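PmoF1 (Methylocystis sp. ATCC 49242, PDB 6P17) probably binds copper as a periplasmic chaperone of the PCu(A)C family, perhaps serving copper handling linked to methane oxidation in this methanotroph. Local coordinates at residues L43-V48 with T104-K109; G100-L105 with V114-I119. All coordinates share one frame; numbering follows the deposited sequence.

In the fold
Interactions 1 and 2 lie on the two edges of strand 101-107, which pairs with strand 41-48 in the first and strand 111-120 in the second; they share Thr104 and Leu105. Both are antiparallel and partly buried: each turns one face inward with buried apolar side chains and the other, more exposed, outward with a mixture of charged or polar residues and valines. Their inner faces merge where Val46 CG1 packs on Met103 CE. The differences follow from position: 43-48 with 104-109 joins strands distant in sequence, shifts register by one at a beta bulge and contributes a phenylalanine to the core, whereas 100-105 with 114-119 is a regular hairpin pairing whose outer face carries two water-bridged carboxylates.

Interaction 1 of 2, residues L43-V48 with T104-K109; sequences LVAVKV and TLVFEK
Leu43 turns its CG away from its own backbone N (chi1 173°), and Phe107 takes chi1 -61°, with its CG opposite the carbonyl carbon; together these settings help bring the leucine CD1 over one face of the ring. The methyl lies 4.1 Å from the ring centroid, a CH-pi contact displaced toward the rim, and the same CD1 reaches Leu105 CG at 3.7 Å. Further along this buried face, Val46 and Leu105 run side by side, pointing the same way. Two residues, Val44 and Ala45, stand against the single Val106, which makes a classic beta bulge. Val106 O accepts a nearly straight bond from Val44 N (2.9 Å, 165° at the hydrogen) and a weak one from Ala45 N (3.4 Å), while Val106 N returns a bond to Ala45 O. Beyond the bulge the pairing is regular: Lys47 N to Thr104 O and Thr104 N to Lys47 O are both 2.8 Å. On the outer face the extended Lys47 chain crosses Val106 obliquely, CE resting 3.8 Å from Val106 CG2, and its NZ goes on to a salt bridge with Glu112 on strand 111-120. Backbone bonds thus hold the two strands together, aliphatic and aromatic contacts fill the inner side between them, and the lysine lays its hydrocarbon part over a valine while its charge is probably balanced on the next strand.

Interaction 2 of 2, residues G100-L105 with V114-I119; sequences GLEMTL and VIDAAI
Ile115 N donates to Met103 O over 2.7 Å, a nearly straight bond (175° at the hydrogen), and Met103 N answers with a bond to Ile115 O. That second carbonyl also receives a CA-H...O contact from Glu102 CA at 3.3 Å. Leu101 and Ala117 repeat the reciprocal exchange through their backbone N and O atoms. On the outer face Glu102 and Asp116 bring like charges close, OE1 and OD1 being 4.0 Å apart with their carboxylate planes turned 24° from each other. One water donates to both oxygens, 2.9 Å from Asp116 OD1 and 3.2 Å from Glu102 OE1, and probably eases their repulsion. The inner face is apolar. With CG1 flanked by both N and C of its own backbone (chi1 67°) and the chain extended beyond it, Ile115 reaches Leu105 CD1 with its CD1 at 3.6 Å, and Met103 SD lies against Ala117 CB at 3.8 Å. These two strands form the hairpin 101-107 and 111-120: Met103, Ile115 and Ala117 pack on Phe29 of strand 27-35, while strand 10-18 runs parallel along the far edge of 111-120.

Interaction 1 of 2, residues L43-V48 with T104-K109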
loop_
_atom_site.group_PDB
_atom_site.type_symbol
_atom_site.label_atom_id
_atom_site.label_comp_id
_atom_site.label_asym_id
_atom_site.label_seq_id
_atom_site.Cartn_x
_atom_site.Cartn_y
_atom_site.Cartn_z
ATOM N N LEU A 43 -4.319 -0.647 8.455
ATOM C CA LEU A 43 -4.512 0.062 7.201
ATOM C C LEU A 43 -5.864 -0.362 6.632
ATOM O O LEU A 43 -6.078 -1.546 6.347
ATOM C CB LEU A 43 -3.371 -0.237 6.235
ATOM C CG LEU A 43 -3.555 0.308 4.824
ATOM C CD1 LEU A 43 -3.328 1.815 4.781
ATOM C CD2 LEU A 43 -2.667 -0.451 3.857
ATOM N N VAL A 44 -6.780 0.583 6.490
ATOM C CA VAL A 44 -8.156 0.242 6.151
ATOM C C VAL A 44 -8.541 0.632 4.732
ATOM O O VAL A 44 -9.479 0.040 4.183
ATOM C CB VAL A 44 -9.159 0.848 7.154
ATOM C CG1 VAL A 44 -8.936 0.265 8.522
ATOM C CG2 VAL A 44 -9.043 2.366 7.184
ATOM N N ALA A 45 -7.868 1.595 4.118
ATOM C CA ALA A 45 -8.241 1.949 2.762
ATOM C C ALA A 45 -7.056 2.632 2.116
ATOM O O ALA A 45 -6.114 3.070 2.786
ATOM C CB ALA A 45 -9.474 2.852 2.713
ATOM N N VAL A 46 -7.114 2.697 0.800
ATOM C CA VAL A 46 -6.114 3.384 0.002
ATOM C C VAL A 46 -6.856 4.148 -1.081
ATOM O O VAL A 46 -7.776 3.614 -1.714
ATOM C CB VAL A 46 -5.095 2.403 -0.607
ATOM C CG1 VAL A 46 -4.128 3.124 -1.532
ATOM C CG2 VAL A 46 -4.343 1.684 0.489
ATOM N N LYS A 47 -6.482 5.403 -1.268
ATOM C CA LYS A 47 -7.067 6.254 -2.290
ATOM C C LYS A 47 -5.990 6.547 -3.315
ATOM O O LYS A 47 -4.868 6.898 -2.946
ATOM C CB LYS A 47 -7.599 7.559 -1.694
ATOM C CG LYS A 47 -8.569 7.395 -0.534
ATOM C CD LYS A 47 -8.968 8.758 0.028
ATOM C CE LYS A 47 -9.557 8.641 1.432
ATOM N NZ LYS A 47 -9.879 9.973 2.011
ATOM N N VAL A 48 -6.325 6.404 -4.593
ATOM C CA VAL A 48 -5.361 6.663 -5.655
ATOM C C VAL A 48 -6.102 7.271 -6.839
ATOM O O VAL A 48 -7.106 6.725 -7.309
ATOM C CB VAL A 48 -4.587 5.381 -6.042
ATOM C CG1 VAL A 48 -5.541 4.267 -6.392
ATOM C CG2 VAL A 48 -3.590 5.661 -7.177
ATOM N N THR A 104 -2.972 7.963 -1.161
ATOM C CA THR A 104 -3.336 8.279 0.215
ATOM C C THR A 104 -3.607 6.976 0.951
ATOM O O THR A 104 -4.459 6.185 0.530
ATOM C CB THR A 104 -4.554 9.197 0.289
ATOM O OG1 THR A 104 -4.255 10.475 -0.303
ATOM C CG2 THR A 104 -4.919 9.420 1.747
ATOM N N LEU A 105 -2.865 6.743 2.031
ATOM C CA LEU A 105 -3.103 5.605 2.907
ATOM C C LEU A 105 -3.957 6.059 4.081
ATOM O O LEU A 105 -3.701 7.116 4.668
ATOM C CB LEU A 105 -1.791 5.009 3.412
ATOM C CG LEU A 105 -1.189 3.901 2.535
ATOM C CD1 LEU A 105 -1.139 4.287 1.054
ATOM C CD2 LEU A 105 0.186 3.457 3.044
ATOM N N VAL A 106 -4.983 5.275 4.410
ATOM C CA VAL A 106 -5.896 5.602 5.503
ATOM C C VAL A 106 -5.716 4.551 6.588
ATOM O O VAL A 106 -6.005 3.369 6.364
ATOM C CB VAL A 106 -7.368 5.650 5.044
ATOM C CG1 VAL A 106 -8.259 6.177 6.171
ATOM C CG2 VAL A 106 -7.544 6.468 3.773
ATOM N N PHE A 107 -5.295 4.986 7.776
ATOM C CA PHE A 107 -5.173 4.121 8.940
ATOM C C PHE A 107 -6.323 4.367 9.913
ATOM O O PHE A 107 -6.774 5.503 10.082
ATOM C CB PHE A 107 -3.829 4.355 9.636
ATOM C CG PHE A 107 -2.648 4.047 8.766
ATOM C CD1 PHE A 107 -2.173 2.744 8.649
ATOM C CD2 PHE A 107 -2.020 5.050 8.054
ATOM C CE1 PHE A 107 -1.082 2.451 7.844
ATOM C CE2 PHE A 107 -0.926 4.767 7.257
ATOM C CZ PHE A 107 -0.453 3.464 7.148
ATOM N N GLU A 108 -6.778 3.287 10.564
ATOM C CA GLU A 108 -7.936 3.361 11.452
ATOM C C GLU A 108 -7.754 4.407 12.549
ATOM O O GLU A 108 -8.697 5.135 12.876
ATOM C CB GLU A 108 -8.219 1.990 12.076
ATOM C CG GLU A 108 -9.457 1.958 12.995
ATOM C CD GLU A 108 -9.656 0.608 13.689
ATOM O OE1 GLU A 108 -8.647 -0.035 14.050
ATOM O OE2 GLU A 108 -10.821 0.188 13.872
ATOM N N LYS A 109 -6.564 4.485 13.141
ATOM C CA LYS A 109 -6.310 5.404 14.247
ATOM C C LYS A 109 -5.370 6.548 13.895
ATOM O O LYS A 109 -5.638 7.694 14.271
ATOM C CB LYS A 109 -5.748 4.640 15.451
ATOM C CG LYS A 109 -6.759 3.682 16.069
ATOM C CD LYS A 109 -6.153 2.879 17.210
ATOM C CE LYS A 109 -7.113 1.799 17.719
ATOM N NZ LYS A 109 -8.441 2.358 18.096
#

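Interaction 2 of 2, residues G100-L105 with V114-I119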
loop_
_atom_site.group_PDB
_atom_site.type_symbol
_atom_site.label_atom_id
_atom_site.label_comp_id
_atom_site.label_asym_id
_atom_site.label_seq_id
_atom_site.Cartn_x
_atom_site.Cartn_y
_atom_site.Cartn_z
ATOM N N GLY A 100 6.973 8.682 -9.361
ATOM C CA GLY A 100 6.195 7.951 -8.378
ATOM C C GLY A 100 4.695 8.108 -8.567
ATOM O O GLY A 100 4.205 8.969 -9.297
ATOM N N LEU A 101 3.953 7.239 -7.877
ATOM C CA LEU A 101 2.495 7.245 -7.904
ATOM C C LEU A 101 1.968 7.808 -6.585
ATOM O O LEU A 101 2.231 7.249 -5.519
ATOM C CB LEU A 101 1.951 5.838 -8.146
ATOM C CG LEU A 101 0.423 5.737 -8.147
ATOM C CD1 LEU A 101 -0.119 6.218 -9.467
ATOM C CD2 LEU A 101 -0.058 4.327 -7.839
ATOM N N GLU A 102 1.235 8.917 -6.665
ATOM C CA GLU A 102 0.712 9.575 -5.475
ATOM C C GLU A 102 -0.506 8.821 -4.958
ATOM O O GLU A 102 -1.394 8.451 -5.732
ATOM C CB GLU A 102 0.364 11.029 -5.786
ATOM C CG GLU A 102 -0.328 11.753 -4.656
ATOM C CD GLU A 102 -0.319 13.253 -4.858
ATOM O OE1 GLU A 102 0.727 13.876 -4.575
ATOM O OE2 GLU A 102 -1.343 13.803 -5.316
ATOM N N MET A 103 -0.534 8.583 -3.651
ATOM C CA MET A 103 -1.482 7.670 -3.029
ATOM C C MET A 103 -1.741 8.156 -1.617
ATOM O O MET A 103 -0.833 8.663 -0.943
ATOM C CB MET A 103 -0.964 6.221 -2.945
ATOM C CG MET A 103 -0.726 5.502 -4.262
ATOM S SD MET A 103 0.189 3.986 -3.884
ATOM C CE MET A 103 -1.128 2.985 -3.208
ATOM N N THR A 104 -2.972 7.963 -1.161
ATOM C CA THR A 104 -3.336 8.279 0.215
ATOM C C THR A 104 -3.607 6.976 0.951
ATOM O O THR A 104 -4.459 6.185 0.530
ATOM C CB THR A 104 -4.554 9.197 0.289
ATOM O OG1 THR A 104 -4.255 10.475 -0.303
ATOM C CG2 THR A 104 -4.919 9.420 1.747
ATOM N N LEU A 105 -2.865 6.743 2.031
ATOM C CA LEU A 105 -3.103 5.605 2.907
ATOM C C LEU A 105 -3.957 6.059 4.081
ATOM O O LEU A 105 -3.701 7.116 4.668
ATOM C CB LEU A 105 -1.791 5.009 3.412
ATOM C CG LEU A 105 -1.189 3.901 2.535
ATOM C CD1 LEU A 105 -1.139 4.287 1.054
ATOM C CD2 LEU A 105 0.186 3.457 3.044
ATOM N N VAL A 114 -0.314 10.984 2.829
ATOM C CA VAL A 114 -0.067 11.021 1.391
ATOM C C VAL A 114 1.353 10.545 1.116
ATOM O O VAL A 114 2.310 11.021 1.748
ATOM C CB VAL A 114 -0.298 12.430 0.831
ATOM C CG1 VAL A 114 0.113 12.478 -0.633
ATOM C CG2 VAL A 114 -1.779 12.827 1.006
ATOM N N ILE A 115 1.492 9.592 0.185
ATOM C CA ILE A 115 2.795 9.050 -0.180
ATOM C C ILE A 115 2.984 9.117 -1.688
ATOM O O ILE A 115 2.035 9.284 -2.458
ATOM C CB ILE A 115 3.010 7.593 0.294
ATOM C CG1 ILE A 115 2.070 6.638 -0.461
ATOM C CG2 ILE A 115 2.848 7.476 1.796
ATOM C CD1 ILE A 115 2.193 5.186 0.008
ATOM N N ASP A 116 4.247 9.000 -2.097
ATOM C CA ASP A 116 4.629 8.760 -3.482
ATOM C C ASP A 116 5.221 7.357 -3.543
ATOM O O ASP A 116 6.304 7.112 -3.000
ATOM C CB ASP A 116 5.639 9.800 -3.971
ATOM C CG ASP A 116 5.013 11.168 -4.207
ATOM O OD1 ASP A 116 3.772 11.297 -4.141
ATOM O OD2 ASP A 116 5.772 12.126 -4.466
ATOM N N ALA A 117 4.520 6.438 -4.194
ATOM C CA ALA A 117 5.037 5.091 -4.366
ATOM C C ALA A 117 6.034 5.044 -5.516
ATOM O O ALA A 117 5.745 5.526 -6.615
ATOM C CB ALA A 117 3.887 4.116 -4.622
ATOM N N ALA A 118 7.190 4.434 -5.274
ATOM C CA ALA A 118 8.155 4.209 -6.343
ATOM C C ALA A 118 7.601 3.238 -7.381
ATOM O O ALA A 118 7.103 2.162 -7.043
ATOM C CB ALA A 118 9.469 3.661 -5.779
ATOM N N ILE A 119 7.689 3.612 -8.651
ATOM C CA ILE A 119 7.332 2.718 -9.743
ATOM C C ILE A 119 8.631 2.125 -10.278
ATOM O O ILE A 119 9.470 2.839 -10.837
ATOM C CB ILE A 119 6.531 3.442 -10.831
ATOM C CG1 ILE A 119 5.228 3.986 -10.234
ATOM C CG2 ILE A 119 6.225 2.487 -11.966
ATOM C CD1 ILE A 119 4.430 4.862 -11.165
HETATM O O HOH W 1 3.445 13.852 -2.855
#